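PDB 4CIC: transcriptional regulator, badm/rrf2 family from Thermincola potens, which probably binds DNA as a helix-turn-helix transcription factor of the Rrf2 type, an IscR protein linked to the regulation of iron-sulfur cluster biogenesis. Local coordinates for residues A[11-16]-A[43-48]; A[22-27]-A[36-41]. The protein carries 3 engineered substitutions. One frame throughout, in Å; residues are numbered along the deposited sequence.

Overall arrangement
Both contacts lie at the surface of the winged-helix domain and share helix 9-23, which meets the second half of the helix-turn-helix in contact 1 and the end of its first half in contact 2. Their centres are 12 Å apart, and along the chain contact 2 is nested within the loop closed by contact 1. Contact 1 is aromatic, with no hydrogen bond across it; contact 2 is polar: a histidine lies against an arginine, and one water joins two glutamines. The contacts also touch each other: Tyr13 CD1 packs 3.4 Å from Leu41 CD2, and Gln16 NE2 makes a weak, probable hydrogen bond to Gln39 OE1.

Contact 1: residues A[11-16]-A[43-48]; sequences GHYGVQ and EPYLEQ
Tyr13 and Tyr45 form a T-shaped (edge-to-face) aromatic pair between helix 9-23 and helix 43-55, the latter occupying the recognition-helix position of a winged helix-turn-helix. The evidence is geometric: the ring planes stand 88° apart with centroids separated by 5.7 Å, and the edge of Tyr13 is directed toward the face of Tyr45. One carbon does the touching. Tyr13 CD2 is 4.0 Å from Tyr45 CE1 and equally far from Tyr45 CD1, so it approaches obliquely, over the CD1-CE1 side of the ring.

The two conformations explain this approach. In Tyr13, CG lies beside the backbone N, and a chi2 of -17° brings CD1 close to eclipsing CA, so that CD2 is the ortho carbon directed at Tyr45. Tyr45 instead has CG opposite its backbone N (chi1 -168°), which swings its ring beside the helix and toward segment 11-16. The hydroxyl of Tyr45 is hydrogen-bonded to Thr9 OG1 at the start of helix 9-23, which probably limits how far the ring can shift.

The backbones are nearest at Tyr13 and Leu46, whose CA atoms are 7.7 Å apart, yet Leu46 contributes little here. Its side chain packs on Ala17, Ile35 and Ala36 instead. Together the segments bury 99 Å², nearly all of it from the two tyrosines, in keeping with a small contact at the surface.

Another side of helix 9-23 faces the dimer partner, where His12 ND1 is hydrogen-bonded to Trp117 NE1 of the second subunit. Within the helix, Gln16 CG lies 3.9 Å above the plane of the His12 ring, offset toward its rim.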
ATOM      1  N   GLY A  11       2.681  -5.166  10.891  1.00 23.18           N
ATOM      2  CA  GLY A  11       2.095  -6.019   9.876  1.00 23.58           C
ATOM      3  C   GLY A  11       3.038  -7.167   9.591  1.00 25.35           C
ATOM      4  O   GLY A  11       2.633  -8.336   9.490  1.00 22.63           O
ATOM      5  N   HIS A  12       4.314  -6.837   9.473  1.00 21.96           N
ATOM      6  CA  HIS A  12       5.274  -7.833   9.091  1.00 23.61           C
ATOM      7  C   HIS A  12       5.408  -8.857  10.209  1.00 21.32           C
ATOM      8  O   HIS A  12       5.329 -10.073   9.965  1.00 23.84           O
ATOM      9  CB  HIS A  12       6.626  -7.229   8.725  1.00 29.34           C
ATOM     10  CG  HIS A  12       7.566  -8.233   8.147  1.00 37.62           C
ATOM     11  ND1 HIS A  12       7.322  -8.871   6.949  1.00 35.99           N
ATOM     12  CD2 HIS A  12       8.721  -8.760   8.623  1.00 37.30           C
ATOM     13  CE1 HIS A  12       8.290  -9.737   6.705  1.00 38.69           C
ATOM     14  NE2 HIS A  12       9.159  -9.681   7.703  1.00 40.81           N
ATOM     15  N   TYR A  13       5.587  -8.396  11.443  1.00 19.41           N
ATOM     16  CA  TYR A  13       5.724  -9.359  12.540  1.00 23.98           C
ATOM     17  C   TYR A  13       4.425 -10.096  12.878  1.00 20.76           C
ATOM     18  O   TYR A  13       4.463 -11.276  13.279  1.00 19.84           O
ATOM     19  CB  TYR A  13       6.360  -8.701  13.771  1.00 24.06           C
ATOM     20  CG  TYR A  13       7.764  -8.188  13.492  1.00 30.78           C
ATOM     21  CD1 TYR A  13       8.478  -8.632  12.384  1.00 44.50           C
ATOM     22  CD2 TYR A  13       8.378  -7.282  14.337  1.00 35.71           C
ATOM     23  CE1 TYR A  13       9.764  -8.176  12.117  1.00 45.16           C
ATOM     24  CE2 TYR A  13       9.665  -6.814  14.071  1.00 48.82           C
ATOM     25  CZ  TYR A  13      10.348  -7.266  12.963  1.00 49.68           C
ATOM     26  OH  TYR A  13      11.621  -6.810  12.699  1.00 63.16           O
ATOM     27  N   GLY A  14       3.286  -9.426  12.726  1.00 20.51           N
ATOM     28  CA  GLY A  14       1.991 -10.053  12.949  1.00 20.53           C
ATOM     29  C   GLY A  14       1.785 -11.250  12.038  1.00 21.89           C
ATOM     30  O   GLY A  14       1.461 -12.381  12.482  1.00 20.97           O
ATOM     31  N   VAL A  15       2.032 -11.029  10.757  1.00 18.77           N
ATOM     32  CA  VAL A  15       1.901 -12.105   9.785  1.00 18.00           C
ATOM     33  C   VAL A  15       2.979 -13.163   9.976  1.00 20.27           C
ATOM     34  O   VAL A  15       2.669 -14.353   9.897  1.00 20.45           O
ATOM     35  CB  VAL A  15       1.875 -11.556   8.345  1.00 20.57           C
ATOM     36  CG1 VAL A  15       1.800 -12.697   7.324  1.00 23.73           C
ATOM     37  CG2 VAL A  15       0.673 -10.643   8.200  1.00 21.30           C
ATOM     38  N   GLN A  16       4.223 -12.761  10.239  1.00 18.64           N
ATOM     39  CA  GLN A  16       5.268 -13.769  10.482  1.00 20.96           C
ATOM     40  C   GLN A  16       4.906 -14.673  11.647  1.00 20.17           C
ATOM     41  O   GLN A  16       5.118 -15.884  11.585  1.00 21.95           O
ATOM     42  CB  GLN A  16       6.626 -13.138  10.794  1.00 21.40           C
ATOM     43  CG  GLN A  16       7.394 -12.671   9.581  1.00 29.31           C
ATOM     44  CD  GLN A  16       8.790 -12.205   9.962  1.00 42.75           C
ATOM     45  OE1 GLN A  16       8.985 -11.061  10.369  1.00 56.34           O
ATOM     46  NE2 GLN A  16       9.760 -13.095   9.844  1.00 42.90           N
ATOM     47  N   GLU A  43      11.235 -10.684  21.610  1.00 27.96           N
ATOM     48  CA  GLU A  43      10.209 -11.280  22.471  1.00 31.10           C
ATOM     49  C   GLU A  43       9.218 -10.281  23.091  1.00 28.31           C
ATOM     50  O   GLU A  43       8.022 -10.554  23.095  1.00 27.30           O
ATOM     51  CB  GLU A  43      10.834 -12.139  23.577  1.00 35.32           C
ATOM     52  CG  GLU A  43      11.389 -13.461  23.104  1.00 43.75           C
ATOM     53  CD  GLU A  43      11.734 -14.381  24.257  1.00 57.60           C
ATOM     54  OE1 GLU A  43      11.040 -14.318  25.296  1.00 53.36           O
ATOM     55  OE2 GLU A  43      12.693 -15.168  24.122  1.00 68.67           O
ATOM     56  N   PRO A  44       9.711  -9.134  23.615  1.00 27.02           N
ATOM     57  CA  PRO A  44       8.759  -8.177  24.194  1.00 29.82           C
ATOM     58  C   PRO A  44       7.734  -7.701  23.176  1.00 27.79           C
ATOM     59  O   PRO A  44       6.562  -7.531  23.506  1.00 25.67           O
ATOM     60  CB  PRO A  44       9.648  -7.010  24.621  1.00 29.84           C
ATOM     61  CG  PRO A  44      10.979  -7.616  24.824  1.00 37.67           C
ATOM     62  CD  PRO A  44      11.106  -8.708  23.825  1.00 34.07           C
ATOM     63  N   TYR A  45       8.172  -7.494  21.943  1.00 26.74           N
ATOM     64  CA  TYR A  45       7.263  -7.002  20.916  1.00 25.56           C
ATOM     65  C   TYR A  45       6.249  -8.091  20.616  1.00 23.41           C
ATOM     66  O   TYR A  45       5.045  -7.825  20.508  1.00 23.25           O
ATOM     67  CB  TYR A  45       8.052  -6.635  19.650  1.00 22.17           C
ATOM     68  CG  TYR A  45       7.270  -5.852  18.621  1.00 25.29           C
ATOM     69  CD1 TYR A  45       6.380  -6.483  17.761  1.00 27.45           C
ATOM     70  CD2 TYR A  45       7.437  -4.486  18.502  1.00 24.94           C
ATOM     71  CE1 TYR A  45       5.667  -5.761  16.815  1.00 33.25           C
ATOM     72  CE2 TYR A  45       6.736  -3.760  17.554  1.00 25.87           C
ATOM     73  CZ  TYR A  45       5.856  -4.397  16.720  1.00 27.71           C
ATOM     74  OH  TYR A  45       5.154  -3.659  15.779  1.00 26.66           O
ATOM     75  N   LEU A  46       6.749  -9.321  20.480  1.00 23.85           N
ATOM     76  CA  LEU A  46       5.900 -10.475  20.189  1.00 23.27           C
ATOM     77  C   LEU A  46       4.852 -10.704  21.279  1.00 29.49           C
ATOM     78  O   LEU A  46       3.699 -11.007  20.979  1.00 26.56           O
ATOM     79  CB  LEU A  46       6.749 -11.735  20.005  1.00 25.77           C
ATOM     80  CG  LEU A  46       5.969 -13.001  19.628  1.00 29.16           C
ATOM     81  CD1 LEU A  46       5.204 -12.783  18.332  1.00 30.75           C
ATOM     82  CD2 LEU A  46       6.924 -14.178  19.493  1.00 36.53           C
ATOM     83  N   GLU A  47       5.256 -10.563  22.544  1.00 25.16           N
ATOM     84  CA  GLU A  47       4.324 -10.696  23.666  1.00 24.83           C
ATOM     85  C   GLU A  47       3.132  -9.770  23.503  1.00 23.62           C
ATOM     86  O   GLU A  47       1.979 -10.160  23.732  1.00 24.12           O
ATOM     87  CB  GLU A  47       4.997 -10.334  24.991  1.00 32.03           C
ATOM     88  CG  GLU A  47       5.956 -11.350  25.568  1.00 54.63           C
ATOM     89  CD  GLU A  47       6.456 -10.920  26.941  1.00 73.64           C
ATOM     90  OE1 GLU A  47       6.083  -9.807  27.382  1.00 77.99           O
ATOM     91  OE2 GLU A  47       7.215 -11.684  27.578  1.00 81.43           O
ATOM     92  N   GLN A  48       3.422  -8.524  23.139  1.00 21.40           N
ATOM     93  CA  GLN A  48       2.366  -7.541  22.994  1.00 22.00           C
ATOM     94  C   GLN A  48       1.483  -7.831  21.791  1.00 21.54           C
ATOM     95  O   GLN A  48       0.272  -7.630  21.840  1.00 23.99           O
ATOM     96  CB  GLN A  48       2.955  -6.129  22.929  1.00 19.57           C
ATOM     97  CG  GLN A  48       3.614  -5.739  24.248  1.00 22.32           C
ATOM     98  CD  GLN A  48       4.170  -4.329  24.239  1.00 24.49           C
ATOM     99  OE1 GLN A  48       3.526  -3.412  23.742  1.00 24.43           O
ATOM    100  NE2 GLN A  48       5.361  -4.149  24.809  1.00 25.38           N
TER

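Contact 2: residues A[22-27]-A[36-41]; sequences AQHFGE and AERQGL
His24 and Arg38 meet where the end of helix 9-23 approaches the end of helix 32-39, the first helix of the helix-turn-helix in this winged-helix domain. They bury most of the contact's 119 Å², and their side chains reach across from opposite directions. The closest approach is His24 CE1 to Arg38 NE, 3.2 Å, with Arg38 CZ 3.4 Å from the same carbon. CE1 lies over one face of the guanidinium, while Arg38 NH2 lies over one face of the imidazole, offset toward its rim. Each group thus places an edge region over one face of the other, and with the planes inclined by 38° this is not a parallel stack. A bend at chi3 (-68°) in the otherwise extended middle of the arginine chain turns its guanidinium to meet the ring.

Asp20, one turn back on helix 9-23 and outside both segments, holds both groups. Its OD2 forms a salt bridge with Arg38 NE, and its backbone O is hydrogen-bonded to His24 ND1, which helps to fix the rotation of the imidazole. The carboxylate probably offsets some of the arginine's charge beside the ring. OD2 also takes a hydrogen bond from Gln39 NE2, so one carboxylate oxygen serves two neighbouring residues of helix 32-39. Just beyond, Gly40 leaves helical geometry with a positive phi (63°), and Leu41 N donates to Ala36 O over 3.0 Å.

Beside the His24-Arg38 pair, Gln23 and Gln39 approach without touching. Gln23 OE1 and Gln39 NE2 are 4.3 Å apart, too far for a direct bond. A single water bridges the glutamines, donating to Gln23 OE1 at 2.6 Å and accepting from Gln39 NE2 at 3.0 Å.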
ATOM      1  N   ALA A  22       0.887 -21.242  12.130  1.00 17.48           N
ATOM      2  CA  ALA A  22       0.286 -22.112  11.109  1.00 19.39           C
ATOM      3  C   ALA A  22       1.171 -23.317  10.793  1.00 21.09           C
ATOM      4  O   ALA A  22       0.677 -24.450  10.614  1.00 20.91           O
ATOM      5  CB  ALA A  22      -0.021 -21.307   9.808  1.00 18.02           C
ATOM      6  N   GLN A  23       2.480 -23.072  10.724  1.00 19.47           N
ATOM      7  CA  GLN A  23       3.461 -24.129  10.445  1.00 17.41           C
ATOM      8  C   GLN A  23       3.528 -25.158  11.548  1.00 20.27           C
ATOM      9  O   GLN A  23       3.987 -26.268  11.318  1.00 24.64           O
ATOM     10  CB  GLN A  23       4.862 -23.545  10.254  1.00 20.41           C
ATOM     11  CG  GLN A  23       4.957 -22.780   8.928  1.00 21.97           C
ATOM     12  CD  GLN A  23       6.356 -22.238   8.651  1.00 37.21           C
ATOM     13  OE1 GLN A  23       6.846 -21.352   9.357  1.00 36.08           O
ATOM     14  NE2 GLN A  23       6.997 -22.759   7.610  1.00 34.96           N
ATOM     15  N   HIS A  24       3.071 -24.791  12.740  1.00 18.64           N
ATOM     16  CA  HIS A  24       3.110 -25.734  13.864  1.00 21.19           C
ATOM     17  C   HIS A  24       1.734 -26.199  14.326  1.00 22.35           C
ATOM     18  O   HIS A  24       1.614 -26.871  15.356  1.00 23.70           O
ATOM     19  CB  HIS A  24       3.869 -25.102  15.036  1.00 23.33           C
ATOM     20  CG  HIS A  24       5.320 -24.876  14.748  1.00 24.57           C
ATOM     21  ND1 HIS A  24       5.788 -23.751  14.116  1.00 25.96           N
ATOM     22  CD2 HIS A  24       6.407 -25.652  14.999  1.00 24.13           C
ATOM     23  CE1 HIS A  24       7.104 -23.833  13.985  1.00 31.62           C
ATOM     24  NE2 HIS A  24       7.499 -24.978  14.512  1.00 28.43           N
ATOM     25  N   PHE A  25       0.696 -25.866  13.564  1.00 19.30           N
ATOM     26  CA  PHE A  25      -0.686 -26.088  13.982  1.00 19.55           C
ATOM     27  C   PHE A  25      -0.974 -27.556  14.275  1.00 23.19           C
ATOM     28  O   PHE A  25      -1.579 -27.872  15.284  1.00 21.92           O
ATOM     29  CB  PHE A  25      -1.635 -25.553  12.911  1.00 22.36           C
ATOM     30  CG  PHE A  25      -3.103 -25.577  13.295  1.00 20.90           C
ATOM     31  CD1 PHE A  25      -3.538 -25.027  14.490  1.00 25.35           C
ATOM     32  CD2 PHE A  25      -4.038 -26.103  12.424  1.00 23.14           C
ATOM     33  CE1 PHE A  25      -4.896 -25.042  14.822  1.00 27.10           C
ATOM     34  CE2 PHE A  25      -5.398 -26.095  12.723  1.00 20.65           C
ATOM     35  CZ  PHE A  25      -5.825 -25.569  13.930  1.00 24.21           C
ATOM     36  N   GLY A  26      -0.544 -28.436  13.383  1.00 20.16           N
ATOM     37  CA  GLY A  26      -0.789 -29.859  13.564  1.00 20.74           C
ATOM     38  C   GLY A  26      -0.049 -30.438  14.752  1.00 25.16           C
ATOM     39  O   GLY A  26      -0.561 -31.305  15.473  1.00 24.02           O
ATOM     40  N   GLU A  27       1.169 -29.965  14.953  1.00 23.01           N
ATOM     41  CA  GLU A  27       2.020 -30.531  15.990  1.00 28.69           C
ATOM     42  C   GLU A  27       1.606 -30.083  17.378  1.00 28.53           C
ATOM     43  O   GLU A  27       1.889 -30.763  18.359  1.00 29.67           O
ATOM     44  CB  GLU A  27       3.476 -30.172  15.724  1.00 34.37           C
ATOM     45  CG  GLU A  27       4.066 -30.936  14.552  1.00 51.65           C
ATOM     46  CD  GLU A  27       5.553 -30.697  14.392  1.00 69.85           C
ATOM     47  OE1 GLU A  27       6.064 -29.702  14.953  1.00 63.47           O
ATOM     48  OE2 GLU A  27       6.212 -31.513  13.712  1.00 81.80           O
ATOM     49  N   ALA A  36       9.877 -16.391  18.473  1.00 26.75           N
ATOM     50  CA  ALA A  36      10.791 -15.256  18.367  1.00 27.42           C
ATOM     51  C   ALA A  36      12.131 -15.733  17.835  1.00 34.77           C
ATOM     52  O   ALA A  36      12.776 -15.049  17.057  1.00 31.22           O
ATOM     53  CB  ALA A  36      10.961 -14.579  19.718  1.00 29.76           C
ATOM     54  N   GLU A  37      12.531 -16.935  18.240  1.00 26.42           N
ATOM     55  CA  GLU A  37      13.817 -17.477  17.829  1.00 30.97           C
ATOM     56  C   GLU A  37      13.816 -17.826  16.341  1.00 31.97           C
ATOM     57  O   GLU A  37      14.771 -17.544  15.626  1.00 37.61           O
ATOM     58  CB  GLU A  37      14.148 -18.730  18.652  1.00 29.36           C
ATOM     59  CG  GLU A  37      15.624 -19.002  18.797  1.00 54.46           C
ATOM     60  CD  GLU A  37      16.205 -18.347  20.032  1.00 73.09           C
ATOM     61  OE1 GLU A  37      15.659 -18.572  21.136  1.00 75.22           O
ATOM     62  OE2 GLU A  37      17.203 -17.604  19.902  1.00 83.47           O
ATOM     63  N   ARG A  38      12.742 -18.450  15.877  1.00 24.20           N
ATOM     64  CA  ARG A  38      12.683 -18.905  14.496  1.00 26.18           C
ATOM     65  C   ARG A  38      12.507 -17.739  13.537  1.00 32.72           C
ATOM     66  O   ARG A  38      12.973 -17.787  12.405  1.00 36.28           O
ATOM     67  CB  ARG A  38      11.526 -19.879  14.299  1.00 29.77           C
ATOM     68  CG  ARG A  38      11.790 -21.275  14.842  1.00 27.24           C
ATOM     69  CD  ARG A  38      10.661 -22.219  14.457  1.00 31.27           C
ATOM     70  NE  ARG A  38       9.413 -21.874  15.128  1.00 26.48           N
ATOM     71  CZ  ARG A  38       9.062 -22.330  16.327  1.00 29.33           C
ATOM     72  NH1 ARG A  38       9.873 -23.157  16.984  1.00 29.39           N
ATOM     73  NH2 ARG A  38       7.899 -21.973  16.867  1.00 25.27           N
ATOM     74  N   GLN A  39      11.820 -16.701  13.990  1.00 32.03           N
ATOM     75  CA  GLN A  39      11.439 -15.601  13.100  1.00 29.58           C
ATOM     76  C   GLN A  39      12.304 -14.362  13.241  1.00 35.09           C
ATOM     77  O   GLN A  39      12.128 -13.388  12.500  1.00 37.86           O
ATOM     78  CB  GLN A  39       9.963 -15.236  13.295  1.00 25.30           C
ATOM     79  CG  GLN A  39       8.995 -16.380  12.994  1.00 26.00           C
ATOM     80  CD  GLN A  39       9.187 -16.966  11.606  1.00 34.49           C
ATOM     81  OE1 GLN A  39       9.519 -16.257  10.654  1.00 39.54           O
ATOM     82  NE2 GLN A  39       8.984 -18.266  11.487  1.00 35.82           N
ATOM     83  N   GLY A  40      13.237 -14.395  14.185  1.00 31.97           N
ATOM     84  CA  GLY A  40      14.098 -13.251  14.440  1.00 33.35           C
ATOM     85  C   GLY A  40      13.286 -12.057  14.902  1.00 42.71           C
ATOM     86  O   GLY A  40      13.402 -10.962  14.353  1.00 48.16           O
ATOM     87  N   LEU A  41      12.443 -12.276  15.905  1.00 38.49           N
ATOM     88  CA  LEU A  41      11.609 -11.211  16.448  1.00 30.78           C
ATOM     89  C   LEU A  41      11.987 -10.939  17.884  1.00 36.38           C
ATOM     90  O   LEU A  41      12.457 -11.833  18.587  1.00 37.38           O
ATOM     91  CB  LEU A  41      10.136 -11.599  16.404  1.00 34.06           C
ATOM     92  CG  LEU A  41       9.667 -12.254  15.108  1.00 38.94           C
ATOM     93  CD1 LEU A  41       8.218 -12.682  15.230  1.00 38.71           C
ATOM     94  CD2 LEU A  41       9.870 -11.304  13.933  1.00 39.60           C
TER
HETATM   95  O   HOH W   1       8.405 -19.364   8.775  1.00 36.20           O